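Local atomic coordinates of aspartate aminotransferase, cytoplasmic (Schizosaccharomyces pombe 972h-, PDB entry 6JPK), a protein that catalyses the reversible, pyridoxal 5'-phosphate-dependent transfer of an amino group from L-aspartate to 2-oxoglutarate, giving oxaloacetate and L-glutamate. Residues F225-D229 / L230-S234; P310-F313 / A314-E317; Q318-K321 / T322-S325; I328-R331 / K332-R335. The protein carries 1 engineered substitution. All blocks are in the same frame, centred on the assembly; numbering follows the deposited sequence.

How the contacts relate
Contact 1 comes first along the chain, in the loop that follows strand 215-220 and in the short helix 230-233 that the loop leads into. Contacts 2, 3 and 4 follow in that order on one long helix, 310-340. Contact 2 lies at its N-terminal end, and its centre is about 27 Å from that of contact 4. Contact 3 sits between them, about 12 Å from contact 2 and 15 Å from contact 4, centre to centre. Contact 1 rests on the first half of this helix, against contacts 2 and 3. The helix thus joins the loop beside Lys255, the probable attachment site of the cofactor by analogy with relatives, to the C-terminal part of the chain.

Contact 1: residues F225-D229 / L230-S234; sequences FASGD and LNRDS
The guanidinium group of Arg232 has Asp229 over one face, with CB above its centre and Asp229 OD2 3.4 Å from Arg232 NH2. The carboxylate and guanidinium planes stand 45° apart. OD2 stands off the guanidinium plane and no N-H is aimed at it, so this salt bridge works by charge alone. The carboxylate of Asp233 is gripped from the loop. Its OD2 takes the Ser227 N-H at 3.0 Å through the syn lone pair. Its OD1 receives the Ser227 hydroxyl from above the carboxylate plane, with OG to OD1 2.6 Å. Ser227 OG in turn accepts from Asp229 N at 3.2 Å, an ST turn. Asp229 is the N-cap of helix 230-233. A chi1 of -175° swings its carboxylate away from the backbone N, and OD1 accepts from Arg232 N at 3.1 Å, nearly straight at 169°. A water also links this OD1 to Asn231 N. An asparagine at Asp233 would probably leave the Ser227 N-H facing an NH2, or, turned the other way, the Ser227 hydroxyl without its acceptor. Gly228 has a positive phi that suits glycine. Phe225 points the other way, toward Lys255 and Met323. Leu230 lies on Phe313 and Trp316, so the loop and its short helix pack against helix 310-340.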
ATOM      1  N   PHE A 225     -10.724  16.029  13.143  1.00  7.44           N
ATOM      2  CA  PHE A 225     -11.475  16.546  12.001  1.00  8.24           C
ATOM      3  C   PHE A 225     -12.961  16.688  12.325  1.00 10.50           C
ATOM      4  O   PHE A 225     -13.627  17.586  11.804  1.00 10.73           O
ATOM      5  CB  PHE A 225     -11.277  15.611  10.805  1.00  8.16           C
ATOM      6  CG  PHE A 225     -12.035  16.016   9.564  1.00 11.47           C
ATOM      7  CD1 PHE A 225     -13.309  15.532   9.326  1.00  7.34           C
ATOM      8  CD2 PHE A 225     -11.448  16.859   8.621  1.00  9.76           C
ATOM      9  CE1 PHE A 225     -14.005  15.890   8.185  1.00 15.11           C
ATOM     10  CE2 PHE A 225     -12.134  17.227   7.478  1.00 13.41           C
ATOM     11  CZ  PHE A 225     -13.413  16.742   7.254  1.00 16.98           C
ATOM     12  N   ALA A 226     -13.505  15.808  13.165  1.00  9.69           N
ATOM     13  CA  ALA A 226     -14.939  15.863  13.434  1.00 12.36           C
ATOM     14  C   ALA A 226     -15.298  17.090  14.270  1.00 13.10           C
ATOM     15  O   ALA A 226     -16.167  17.875  13.886  1.00 12.52           O
ATOM     16  CB  ALA A 226     -15.397  14.578  14.128  1.00  9.41           C
ATOM     17  N   SER A 227     -14.631  17.285  15.410  1.00 12.48           N
ATOM     18  CA  SER A 227     -15.016  18.364  16.319  1.00 13.33           C
ATOM     19  C   SER A 227     -13.969  19.456  16.483  1.00 12.05           C
ATOM     20  O   SER A 227     -14.253  20.469  17.141  1.00 13.76           O
ATOM     21  CB  SER A 227     -15.354  17.795  17.707  1.00 14.19           C
ATOM     22  OG  SER A 227     -14.178  17.322  18.351  1.00 11.61           O
ATOM     23  N   GLY A 228     -12.773  19.296  15.926  1.00 12.72           N
ATOM     24  CA  GLY A 228     -11.713  20.237  16.237  1.00 13.61           C
ATOM     25  C   GLY A 228     -11.028  19.978  17.558  1.00 14.59           C
ATOM     26  O   GLY A 228     -10.103  20.717  17.916  1.00 15.20           O
ATOM     27  N   ASP A 229     -11.441  18.942  18.286  1.00 11.76           N
ATOM     28  CA  ASP A 229     -10.918  18.626  19.614  1.00 11.37           C
ATOM     29  C   ASP A 229     -10.459  17.174  19.558  1.00  9.30           C
ATOM     30  O   ASP A 229     -11.291  16.270  19.440  1.00  9.00           O
ATOM     31  CB  ASP A 229     -12.004  18.836  20.677  1.00 16.71           C
ATOM     32  CG  ASP A 229     -11.507  18.643  22.114  1.00 20.37           C
ATOM     33  OD1 ASP A 229     -10.659  17.766  22.381  1.00 16.58           O
ATOM     34  OD2 ASP A 229     -11.994  19.381  22.996  1.00 23.08           O
ATOM     35  N   LEU A 230      -9.143  16.950  19.641  1.00  8.56           N
ATOM     36  CA  LEU A 230      -8.591  15.611  19.440  1.00  8.20           C
ATOM     37  C   LEU A 230      -9.022  14.641  20.538  1.00  8.23           C
ATOM     38  O   LEU A 230      -9.375  13.493  20.255  1.00  8.02           O
ATOM     39  CB  LEU A 230      -7.068  15.681  19.370  1.00  8.25           C
ATOM     40  CG  LEU A 230      -6.507  16.272  18.084  1.00 10.69           C
ATOM     41  CD1 LEU A 230      -5.062  16.704  18.296  1.00 11.51           C
ATOM     42  CD2 LEU A 230      -6.612  15.268  16.955  1.00 10.64           C
ATOM     43  N   ASN A 231      -8.955  15.069  21.805  1.00  8.52           N
ATOM     44  CA  ASN A 231      -9.311  14.174  22.908  1.00  9.77           C
ATOM     45  C   ASN A 231     -10.809  13.895  22.955  1.00 11.08           C
ATOM     46  O   ASN A 231     -11.214  12.789  23.329  1.00 12.01           O
ATOM     47  CB  ASN A 231      -8.840  14.753  24.248  1.00  8.98           C
ATOM     48  CG  ASN A 231      -7.330  14.748  24.376  1.00  9.68           C
ATOM     49  OD1 ASN A 231      -6.630  14.166  23.548  1.00  8.83           O
ATOM     50  ND2 ASN A 231      -6.820  15.400  25.406  1.00  9.62           N
ATOM     51  N   ARG A 232     -11.647  14.877  22.591  1.00  9.00           N
ATOM     52  CA  ARG A 232     -13.082  14.619  22.476  1.00  8.57           C
ATOM     53  C   ARG A 232     -13.362  13.554  21.424  1.00  8.24           C
ATOM     54  O   ARG A 232     -14.201  12.670  21.628  1.00  8.20           O
ATOM     55  CB  ARG A 232     -13.827  15.908  22.125  1.00 13.35           C
ATOM     56  CG  ARG A 232     -15.339  15.753  21.968  1.00 20.53           C
ATOM     57  CD  ARG A 232     -15.971  17.089  21.555  1.00 29.32           C
ATOM     58  NE  ARG A 232     -15.564  18.166  22.458  1.00 41.15           N
ATOM     59  CZ  ARG A 232     -15.612  19.466  22.167  1.00 49.23           C
ATOM     60  NH1 ARG A 232     -16.049  19.877  20.978  1.00 50.41           N
ATOM     61  NH2 ARG A 232     -15.212  20.360  23.068  1.00 51.32           N
ATOM     62  N   ASP A 233     -12.673  13.619  20.286  1.00  8.03           N
ATOM     63  CA  ASP A 233     -12.979  12.677  19.214  1.00 11.34           C
ATOM     64  C   ASP A 233     -12.445  11.277  19.495  1.00 11.80           C
ATOM     65  O   ASP A 233     -12.982  10.309  18.950  1.00 11.77           O
ATOM     66  CB  ASP A 233     -12.451  13.211  17.881  1.00 10.03           C
ATOM     67  CG  ASP A 233     -13.238  14.432  17.395  1.00 13.90           C
ATOM     68  OD1 ASP A 233     -14.257  14.770  18.047  1.00 11.05           O
ATOM     69  OD2 ASP A 233     -12.837  15.060  16.387  1.00 10.76           O
ATOM     70  N   SER A 234     -11.437  11.141  20.359  1.00 10.43           N
ATOM     71  CA  SER A 234     -10.944   9.836  20.786  1.00 11.87           C
ATOM     72  C   SER A 234     -11.557   9.375  22.110  1.00 11.25           C
ATOM     73  O   SER A 234     -11.076   8.394  22.693  1.00 11.08           O
ATOM     74  CB  SER A 234      -9.412   9.855  20.901  1.00  7.78           C
ATOM     75  OG  SER A 234      -8.982  10.715  21.954  1.00  8.05           O
TER
HETATM   76  O   HOH W   1      -7.763  17.523  22.670  1.00 18.18           O

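Contact 2: residues P310-F313 / A314-E317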
ATOM      1  N   PRO A 310       5.699  20.640  19.330  1.00 14.40           N
ATOM      2  CA  PRO A 310       4.625  21.359  20.036  1.00 12.25           C
ATOM      3  C   PRO A 310       4.019  22.500  19.227  1.00 12.03           C
ATOM      4  O   PRO A 310       2.792  22.667  19.228  1.00 11.09           O
ATOM      5  CB  PRO A 310       5.329  21.860  21.305  1.00 16.88           C
ATOM      6  CG  PRO A 310       6.367  20.779  21.579  1.00 18.65           C
ATOM      7  CD  PRO A 310       6.879  20.417  20.189  1.00 15.79           C
ATOM      8  N   GLN A 311       4.833  23.265  18.503  1.00 11.11           N
ATOM      9  CA  GLN A 311       4.291  24.396  17.762  1.00 11.25           C
ATOM     10  C   GLN A 311       3.523  23.939  16.523  1.00 10.82           C
ATOM     11  O   GLN A 311       2.419  24.426  16.258  1.00 10.77           O
ATOM     12  CB  GLN A 311       5.407  25.372  17.379  1.00 13.76           C
ATOM     13  CG  GLN A 311       4.851  26.613  16.710  1.00 21.51           C
ATOM     14  CD  GLN A 311       5.917  27.540  16.147  1.00 23.06           C
ATOM     15  OE1 GLN A 311       7.039  27.610  16.664  1.00 21.84           O
ATOM     16  NE2 GLN A 311       5.567  28.259  15.071  1.00 16.02           N
ATOM     17  N   LEU A 312       4.091  23.023  15.731  1.00 10.55           N
ATOM     18  CA  LEU A 312       3.340  22.506  14.587  1.00 10.34           C
ATOM     19  C   LEU A 312       2.061  21.811  15.044  1.00 10.01           C
ATOM     20  O   LEU A 312       1.011  21.951  14.405  1.00  9.66           O
ATOM     21  CB  LEU A 312       4.191  21.546  13.759  1.00  9.95           C
ATOM     22  CG  LEU A 312       5.321  22.128  12.914  1.00 15.29           C
ATOM     23  CD1 LEU A 312       6.078  21.010  12.200  1.00 12.55           C
ATOM     24  CD2 LEU A 312       4.748  23.121  11.906  1.00 13.44           C
ATOM     25  N   PHE A 313       2.130  21.076  16.158  1.00  9.77           N
ATOM     26  CA  PHE A 313       0.933  20.429  16.694  1.00  9.52           C
ATOM     27  C   PHE A 313      -0.152  21.461  16.983  1.00  9.68           C
ATOM     28  O   PHE A 313      -1.313  21.275  16.602  1.00  9.45           O
ATOM     29  CB  PHE A 313       1.267  19.633  17.960  1.00  9.54           C
ATOM     30  CG  PHE A 313       0.153  18.716  18.425  1.00 15.58           C
ATOM     31  CD1 PHE A 313      -0.922  19.203  19.172  1.00 16.18           C
ATOM     32  CD2 PHE A 313       0.199  17.355  18.147  1.00 13.94           C
ATOM     33  CE1 PHE A 313      -1.949  18.342  19.602  1.00 10.12           C
ATOM     34  CE2 PHE A 313      -0.817  16.498  18.584  1.00 10.41           C
ATOM     35  CZ  PHE A 313      -1.880  16.995  19.314  1.00  8.84           C
ATOM     36  N   ALA A 314       0.216  22.559  17.653  1.00 10.11           N
ATOM     37  CA  ALA A 314      -0.752  23.611  17.949  1.00 12.68           C
ATOM     38  C   ALA A 314      -1.307  24.239  16.673  1.00 13.74           C
ATOM     39  O   ALA A 314      -2.494  24.577  16.604  1.00 10.85           O
ATOM     40  CB  ALA A 314      -0.110  24.687  18.831  1.00 10.85           C
ATOM     41  N   GLU A 315      -0.456  24.434  15.663  1.00 10.32           N
ATOM     42  CA  GLU A 315      -0.938  24.999  14.406  1.00 10.31           C
ATOM     43  C   GLU A 315      -1.841  24.018  13.674  1.00 12.60           C
ATOM     44  O   GLU A 315      -2.833  24.422  13.057  1.00  9.81           O
ATOM     45  CB  GLU A 315       0.249  25.423  13.540  1.00 10.51           C
ATOM     46  CG  GLU A 315       1.034  26.578  14.207  1.00 11.05           C
ATOM     47  CD  GLU A 315       2.371  26.879  13.560  1.00 17.33           C
ATOM     48  OE1 GLU A 315       2.581  26.455  12.407  1.00 17.06           O
ATOM     49  OE2 GLU A 315       3.205  27.571  14.204  1.00 20.63           O
ATOM     50  N   TRP A 316      -1.525  22.723  13.743  1.00  9.51           N
ATOM     51  CA  TRP A 316      -2.419  21.718  13.179  1.00  9.09           C
ATOM     52  C   TRP A 316      -3.789  21.772  13.848  1.00  9.05           C
ATOM     53  O   TRP A 316      -4.821  21.679  13.168  1.00  8.88           O
ATOM     54  CB  TRP A 316      -1.792  20.327  13.307  1.00  8.81           C
ATOM     55  CG  TRP A 316      -2.666  19.177  12.845  1.00  8.42           C
ATOM     56  CD1 TRP A 316      -3.368  19.085  11.666  1.00  8.24           C
ATOM     57  CD2 TRP A 316      -2.903  17.943  13.547  1.00  8.19           C
ATOM     58  NE1 TRP A 316      -4.034  17.874  11.604  1.00  7.93           N
ATOM     59  CE2 TRP A 316      -3.764  17.159  12.743  1.00  7.89           C
ATOM     60  CE3 TRP A 316      -2.473  17.430  14.780  1.00  8.25           C
ATOM     61  CZ2 TRP A 316      -4.199  15.885  13.129  1.00  7.66           C
ATOM     62  CZ3 TRP A 316      -2.918  16.155  15.167  1.00  8.01           C
ATOM     63  CH2 TRP A 316      -3.776  15.408  14.342  1.00  7.73           C
ATOM     64  N   GLU A 317      -3.824  21.946  15.177  1.00  9.22           N
ATOM     65  CA  GLU A 317      -5.109  22.040  15.873  1.00 11.55           C
ATOM     66  C   GLU A 317      -5.917  23.241  15.393  1.00 11.38           C
ATOM     67  O   GLU A 317      -7.152  23.168  15.305  1.00  9.56           O
ATOM     68  CB  GLU A 317      -4.901  22.117  17.389  1.00 10.21           C
ATOM     69  CG  GLU A 317      -4.552  20.768  18.030  1.00 13.70           C
ATOM     70  CD  GLU A 317      -4.310  20.890  19.527  1.00 18.36           C
ATOM     71  OE1 GLU A 317      -3.579  21.829  19.941  1.00 19.92           O
ATOM     72  OE2 GLU A 317      -4.860  20.055  20.286  1.00 17.82           O
TER
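The first two turns of the long helix 310-340 hold this contact, and its i to i+3 and i to i+4 side chains meet along the helix surface. Phe313 and Trp316 form a T-shaped pair. The six-membered ring of Trp316 turns its edge to the face of Phe313, with planes at 85° and centroids 5.6 Å apart. Its CE3 stands over that face, offset toward the rim, and CZ3 comes 4.0 Å from Phe313 CE2. Both side chains have CG anti to the backbone N, and with the i to i+3 spacing this lets the edge of Trp316 meet the face of Phe313. Glu317 reaches the edge of the Phe313 ring, its OE2 3.4 Å from Phe313 CE1. On another side, Gln311 NE2 gives a hydrogen bond of 2.6 Å to Glu315 OE2. The acceptor lies in the amide plane, and the bond is fairly straight at 163°. Glu315 OE1 has a second partner, a salt bridge to Lys55, so the carboxylate is held by both oxygens. Trp316 NE1 is satisfied by Asn256 O. The backbone keeps regular i to i+4 bonds, such as Trp316 N to Leu312 O at 2.7 Å. Leu312 packs on helix 51-62, and Trp316 touches both that helix and helix 297-308. Phe313 also touches helix 297-308, and Glu317 reaches helix 230-233.

Contact 3: residues Q318-K321 / T322-S325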
ATOM      1  N   GLN A 318      -5.242  24.357  15.085  1.00  9.78           N
ATOM      2  CA  GLN A 318      -5.924  25.476  14.435  1.00 12.57           C
ATOM      3  C   GLN A 318      -6.512  25.072  13.083  1.00 10.38           C
ATOM      4  O   GLN A 318      -7.625  25.484  12.740  1.00 12.56           O
ATOM      5  CB  GLN A 318      -4.970  26.663  14.259  1.00 16.09           C
ATOM      6  CG  GLN A 318      -4.690  27.403  15.543  1.00 26.00           C
ATOM      7  CD  GLN A 318      -5.971  27.736  16.289  1.00 33.05           C
ATOM      8  OE1 GLN A 318      -6.848  28.433  15.767  1.00 31.60           O
ATOM      9  NE2 GLN A 318      -6.097  27.213  17.509  1.00 36.08           N
ATOM     10  N   ASP A 319      -5.769  24.302  12.282  1.00  9.49           N
ATOM     11  CA  ASP A 319      -6.305  23.849  10.997  1.00 13.76           C
ATOM     12  C   ASP A 319      -7.517  22.927  11.182  1.00 13.33           C
ATOM     13  O   ASP A 319      -8.475  22.989  10.402  1.00  8.86           O
ATOM     14  CB  ASP A 319      -5.225  23.132  10.180  1.00 12.01           C
ATOM     15  CG  ASP A 319      -4.014  24.030   9.846  1.00 19.07           C
ATOM     16  OD1 ASP A 319      -4.076  25.272  10.001  1.00 18.39           O
ATOM     17  OD2 ASP A 319      -2.983  23.473   9.412  1.00 20.53           O
ATOM     18  N   LEU A 320      -7.479  22.044  12.186  1.00  8.75           N
ATOM     19  CA  LEU A 320      -8.638  21.204  12.497  1.00  8.51           C
ATOM     20  C   LEU A 320      -9.852  22.051  12.868  1.00  8.73           C
ATOM     21  O   LEU A 320     -10.978  21.771  12.432  1.00  8.60           O
ATOM     22  CB  LEU A 320      -8.299  20.245  13.644  1.00  8.39           C
ATOM     23  CG  LEU A 320      -7.166  19.263  13.352  1.00  8.59           C
ATOM     24  CD1 LEU A 320      -6.758  18.485  14.598  1.00  8.19           C
ATOM     25  CD2 LEU A 320      -7.588  18.313  12.235  1.00  7.87           C
ATOM     26  N   LYS A 321      -9.640  23.085  13.681  1.00  9.58           N
ATOM     27  CA  LYS A 321     -10.720  24.012  14.009  1.00 12.43           C
ATOM     28  C   LYS A 321     -11.292  24.671  12.757  1.00 12.51           C
ATOM     29  O   LYS A 321     -12.515  24.794  12.618  1.00  9.45           O
ATOM     30  CB  LYS A 321     -10.212  25.066  14.992  1.00 13.85           C
ATOM     31  CG  LYS A 321     -11.227  26.131  15.351  1.00 22.07           C
ATOM     32  CD  LYS A 321     -10.668  27.077  16.410  1.00 31.57           C
ATOM     33  CE  LYS A 321     -11.705  28.091  16.860  1.00 37.57           C
ATOM     34  NZ  LYS A 321     -11.061  29.219  17.586  1.00 40.94           N
ATOM     35  N   THR A 322     -10.423  25.097  11.836  1.00  9.51           N
ATOM     36  CA  THR A 322     -10.885  25.694  10.585  1.00 10.39           C
ATOM     37  C   THR A 322     -11.821  24.759   9.833  1.00 12.22           C
ATOM     38  O   THR A 322     -12.927  25.155   9.441  1.00 11.10           O
ATOM     39  CB  THR A 322      -9.694  26.066   9.698  1.00 10.77           C
ATOM     40  OG1 THR A 322      -8.934  27.098  10.339  1.00 10.79           O
ATOM     41  CG2 THR A 322     -10.186  26.589   8.338  1.00 11.69           C
ATOM     42  N   MET A 323     -11.390  23.506   9.626  1.00  8.91           N
ATOM     43  CA  MET A 323     -12.182  22.560   8.846  1.00 10.32           C
ATOM     44  C   MET A 323     -13.467  22.185   9.572  1.00  8.56           C
ATOM     45  O   MET A 323     -14.554  22.228   8.984  1.00  8.58           O
ATOM     46  CB  MET A 323     -11.365  21.301   8.531  1.00 11.05           C
ATOM     47  CG  MET A 323     -10.133  21.538   7.637  1.00 10.53           C
ATOM     48  SD  MET A 323      -9.352  19.961   7.181  1.00 13.60           S
ATOM     49  CE  MET A 323      -8.560  19.523   8.724  1.00 15.05           C
ATOM     50  N   SER A 324     -13.369  21.807  10.849  1.00  8.52           N
ATOM     51  CA  SER A 324     -14.566  21.373  11.551  1.00  8.48           C
ATOM     52  C   SER A 324     -15.561  22.519  11.703  1.00 10.30           C
ATOM     53  O   SER A 324     -16.773  22.299  11.623  1.00 10.26           O
ATOM     54  CB  SER A 324     -14.213  20.778  12.913  1.00 11.69           C
ATOM     55  OG  SER A 324     -13.447  21.681  13.685  1.00 12.50           O
ATOM     56  N   SER A 325     -15.076  23.745  11.887  1.00 11.30           N
ATOM     57  CA  SER A 325     -15.982  24.882  12.004  1.00 12.94           C
ATOM     58  C   SER A 325     -16.710  25.164  10.695  1.00 11.46           C
ATOM     59  O   SER A 325     -17.888  25.528  10.713  1.00 10.65           O
ATOM     60  CB  SER A 325     -15.223  26.124  12.462  1.00 14.71           C
ATOM     61  OG  SER A 325     -14.744  25.907  13.776  1.00 21.82           O
TER
HETATM   62  O   HOH W   2      -6.234  27.146   9.646  1.00 20.29           O
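Ser324 and Ser325 fold their hydroxyls back onto the preceding turn of the helix. Ser324 OG donates to Leu320 O at 2.8 Å, and the same oxygen also takes Ser324 N at 2.9 Å. The amide arrives nearly along the carbonyl axis, while the hydroxyl comes in tilted from the carbonyl plane. A chi1 of 55° puts OG between the backbone N and the carbonyl carbon, facing back to that oxygen. Lys321 O is gripped in a similar way by Ser325. Ser325 OG lies 2.7 Å from Lys321 O, and the N and OG of Ser325 reach it from opposite faces of the carbonyl plane. Thus two successive carbonyls each hold two donors. An alanine here in place of Ser324, lacking the hydroxyl, is likely to leave Leu320 O with the amide as its one donor from this turn and to open a gap beside the backbone of Gly228.

On the next side of the helix, Met323 bends at its last torsion (chi3 -74°), and its CE meets Leu320 CD2 at 3.8 Å. The two side chains are oblique to each other. One water joins Asp319 OD1, 2.9 Å away, to Thr322 OG1. The other carboxylate oxygen of Asp319, OD2, accepts from Ala52 N, which fixes this side chain at the start of helix 51-62. Met323 and Thr322 lie on Trp48 in the loop before that helix. Ser324 lies against the backbone of the 225-228 loop, which leads into helix 230-233.

Contact 4: residues I328-R331 / K332-R335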
ATOM      1  N   ILE A 328     -19.500  22.587  10.379  1.00 13.27           N
ATOM      2  CA  ILE A 328     -20.554  22.934  11.328  1.00 11.87           C
ATOM      3  C   ILE A 328     -21.359  24.127  10.824  1.00 12.57           C
ATOM      4  O   ILE A 328     -22.592  24.150  10.935  1.00 11.23           O
ATOM      5  CB  ILE A 328     -19.950  23.197  12.719  1.00 13.97           C
ATOM      6  CG1 ILE A 328     -19.562  21.860  13.380  1.00 13.44           C
ATOM      7  CG2 ILE A 328     -20.918  24.009  13.583  1.00 13.48           C
ATOM      8  CD1 ILE A 328     -18.658  22.009  14.597  1.00 13.55           C
ATOM      9  N   GLU A 329     -20.686  25.116  10.233  1.00  9.78           N
ATOM     10  CA  GLU A 329     -21.399  26.295   9.746  1.00 11.04           C
ATOM     11  C   GLU A 329     -22.301  25.949   8.563  1.00 11.66           C
ATOM     12  O   GLU A 329     -23.411  26.481   8.448  1.00 10.42           O
ATOM     13  CB  GLU A 329     -20.401  27.403   9.379  1.00 15.07           C
ATOM     14  CG  GLU A 329     -21.022  28.629   8.702  1.00 20.31           C
ATOM     15  CD  GLU A 329     -22.016  29.374   9.588  1.00 31.79           C
ATOM     16  OE1 GLU A 329     -21.993  29.181  10.826  1.00 35.05           O
ATOM     17  OE2 GLU A 329     -22.827  30.164   9.045  1.00 35.37           O
ATOM     18  N   MET A 330     -21.848  25.055   7.676  1.00  9.80           N
ATOM     19  CA  MET A 330     -22.696  24.632   6.567  1.00 11.79           C
ATOM     20  C   MET A 330     -23.886  23.813   7.064  1.00 14.74           C
ATOM     21  O   MET A 330     -24.987  23.927   6.519  1.00  9.83           O
ATOM     22  CB  MET A 330     -21.877  23.840   5.544  1.00 12.41           C
ATOM     23  CG  MET A 330     -20.925  24.702   4.685  1.00 15.27           C
ATOM     24  SD  MET A 330     -21.782  26.020   3.781  1.00 18.77           S
ATOM     25  CE  MET A 330     -21.480  27.474   4.794  1.00 16.94           C
ATOM     26  N   ARG A 331     -23.688  22.979   8.093  1.00  9.43           N
ATOM     27  CA  ARG A 331     -24.814  22.247   8.674  1.00 10.32           C
ATOM     28  C   ARG A 331     -25.842  23.208   9.256  1.00 11.92           C
ATOM     29  O   ARG A 331     -27.054  23.030   9.071  1.00  9.92           O
ATOM     30  CB  ARG A 331     -24.320  21.284   9.753  1.00  9.13           C
ATOM     31  CG  ARG A 331     -23.553  20.070   9.248  1.00  8.73           C
ATOM     32  CD  ARG A 331     -23.047  19.213  10.428  1.00  8.54           C
ATOM     33  NE  ARG A 331     -22.409  17.977   9.971  1.00  8.20           N
ATOM     34  CZ  ARG A 331     -23.074  16.902   9.545  1.00 18.31           C
ATOM     35  NH1 ARG A 331     -24.401  16.907   9.501  1.00  8.23           N
ATOM     36  NH2 ARG A 331     -22.415  15.822   9.147  1.00 16.52           N
ATOM     37  N   LYS A 332     -25.368  24.242   9.955  1.00 10.99           N
ATOM     38  CA  LYS A 332     -26.258  25.249  10.517  1.00 13.83           C
ATOM     39  C   LYS A 332     -26.982  26.028   9.426  1.00 12.99           C
ATOM     40  O   LYS A 332     -28.184  26.289   9.544  1.00 13.75           O
ATOM     41  CB  LYS A 332     -25.459  26.198  11.414  1.00 17.00           C
ATOM     42  CG  LYS A 332     -26.249  27.406  11.896  1.00 24.76           C
ATOM     43  CD  LYS A 332     -25.354  28.411  12.642  1.00 30.89           C
ATOM     44  CE  LYS A 332     -26.157  29.631  13.105  1.00 34.87           C
ATOM     45  NZ  LYS A 332     -25.293  30.736  13.625  1.00 36.23           N
ATOM     46  N   ARG A 333     -26.271  26.415   8.359  1.00 10.76           N
ATOM     47  CA  ARG A 333     -26.913  27.156   7.272  1.00 11.08           C
ATOM     48  C   ARG A 333     -28.004  26.318   6.621  1.00 10.98           C
ATOM     49  O   ARG A 333     -29.127  26.790   6.407  1.00 11.31           O
ATOM     50  CB  ARG A 333     -25.885  27.585   6.216  1.00 11.37           C
ATOM     51  CG  ARG A 333     -24.934  28.718   6.609  1.00 16.87           C
ATOM     52  CD  ARG A 333     -25.606  30.101   6.618  1.00 17.64           C
ATOM     53  NE  ARG A 333     -26.215  30.435   5.335  1.00 18.98           N
ATOM     54  CZ  ARG A 333     -25.532  30.852   4.272  1.00 20.06           C
ATOM     55  NH1 ARG A 333     -24.211  30.983   4.346  1.00 14.21           N
ATOM     56  NH2 ARG A 333     -26.165  31.141   3.136  1.00 16.14           N
ATOM     57  N   LEU A 334     -27.689  25.064   6.299  1.00 10.55           N
ATOM     58  CA  LEU A 334     -28.674  24.190   5.667  1.00 13.86           C
ATOM     59  C   LEU A 334     -29.904  24.008   6.554  1.00 13.63           C
ATOM     60  O   LEU A 334     -31.040  24.196   6.105  1.00 10.89           O
ATOM     61  CB  LEU A 334     -28.033  22.837   5.337  1.00 12.80           C
ATOM     62  CG  LEU A 334     -28.929  21.846   4.604  1.00 14.25           C
ATOM     63  CD1 LEU A 334     -29.487  22.467   3.322  1.00 10.21           C
ATOM     64  CD2 LEU A 334     -28.164  20.553   4.313  1.00 13.27           C
ATOM     65  N   ARG A 335     -29.690  23.667   7.830  1.00 11.46           N
ATOM     66  CA  ARG A 335     -30.812  23.489   8.750  1.00 12.77           C
ATOM     67  C   ARG A 335     -31.608  24.776   8.921  1.00 13.77           C
ATOM     68  O   ARG A 335     -32.848  24.755   8.894  1.00 13.55           O
ATOM     69  CB  ARG A 335     -30.314  23.000  10.112  1.00 13.62           C
ATOM     70  CG  ARG A 335     -31.443  22.831  11.145  1.00 20.62           C
ATOM     71  CD  ARG A 335     -31.064  23.390  12.507  1.00 29.81           C
ATOM     72  NE  ARG A 335     -32.163  23.360  13.472  1.00 35.54           N
ATOM     73  CZ  ARG A 335     -32.860  24.431  13.857  1.00 37.26           C
ATOM     74  NH1 ARG A 335     -32.578  25.628  13.360  1.00 39.10           N
ATOM     75  NH2 ARG A 335     -33.839  24.307  14.744  1.00 34.24           N
TER
HETATM   76  O   HOH W   3     -22.197  31.035   6.354  1.00 26.55           O
HETATM   77  O   HOH W   4     -25.152  31.206  10.328  1.00 34.61           O
HETATM   78  O   HOH W   5     -22.592  30.615  12.726  1.00 41.98           O
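Four regular i to i+4 bonds, from Lys332 N to Ile328 O through Arg335 N to Arg331 O, run through this part of helix 310-340. Glu329 is the acidic partner of an i to i+3 and i to i+4 set with Lys332 and Arg333. It makes no direct salt bridge to either. Its chain bends at chi2 (63°), which brings the carboxylate over the next turn. There OE2 lies 3.5 Å from Arg333 CG, and OE1 is 3.9 Å from Lys332 CD. Glu329 OE1 and Lys332 NZ are 4.6 Å apart, too far for a salt bridge, so water fills the link. Arg333 folds at chi2 and chi3, and its guanidinium plane is 48° from the carboxylate of Glu329. Its NH2 makes a salt bridge with Glu395, and NH1 a hydrogen bond to Asn391 OD1. Met330 lies side by side with Arg333, its CE 4.1 Å from Arg333 CG. Arg331 extends toward the interior, where its guanidinium group is bound by the carbonyls of Ile350, Gly355 and Phe357. Leu334 packs on helix 394-407, and Arg335 pairs with Asp348. These partners tie the helix to the C-terminal part of the chain. One water takes an N-H of Arg333 NH1 at 2.8 Å, in the guanidinium plane, and donates to Glu329 OE2. Another donates to Glu329 OE1 and accepts from Lys332 NZ at 2.8 Å.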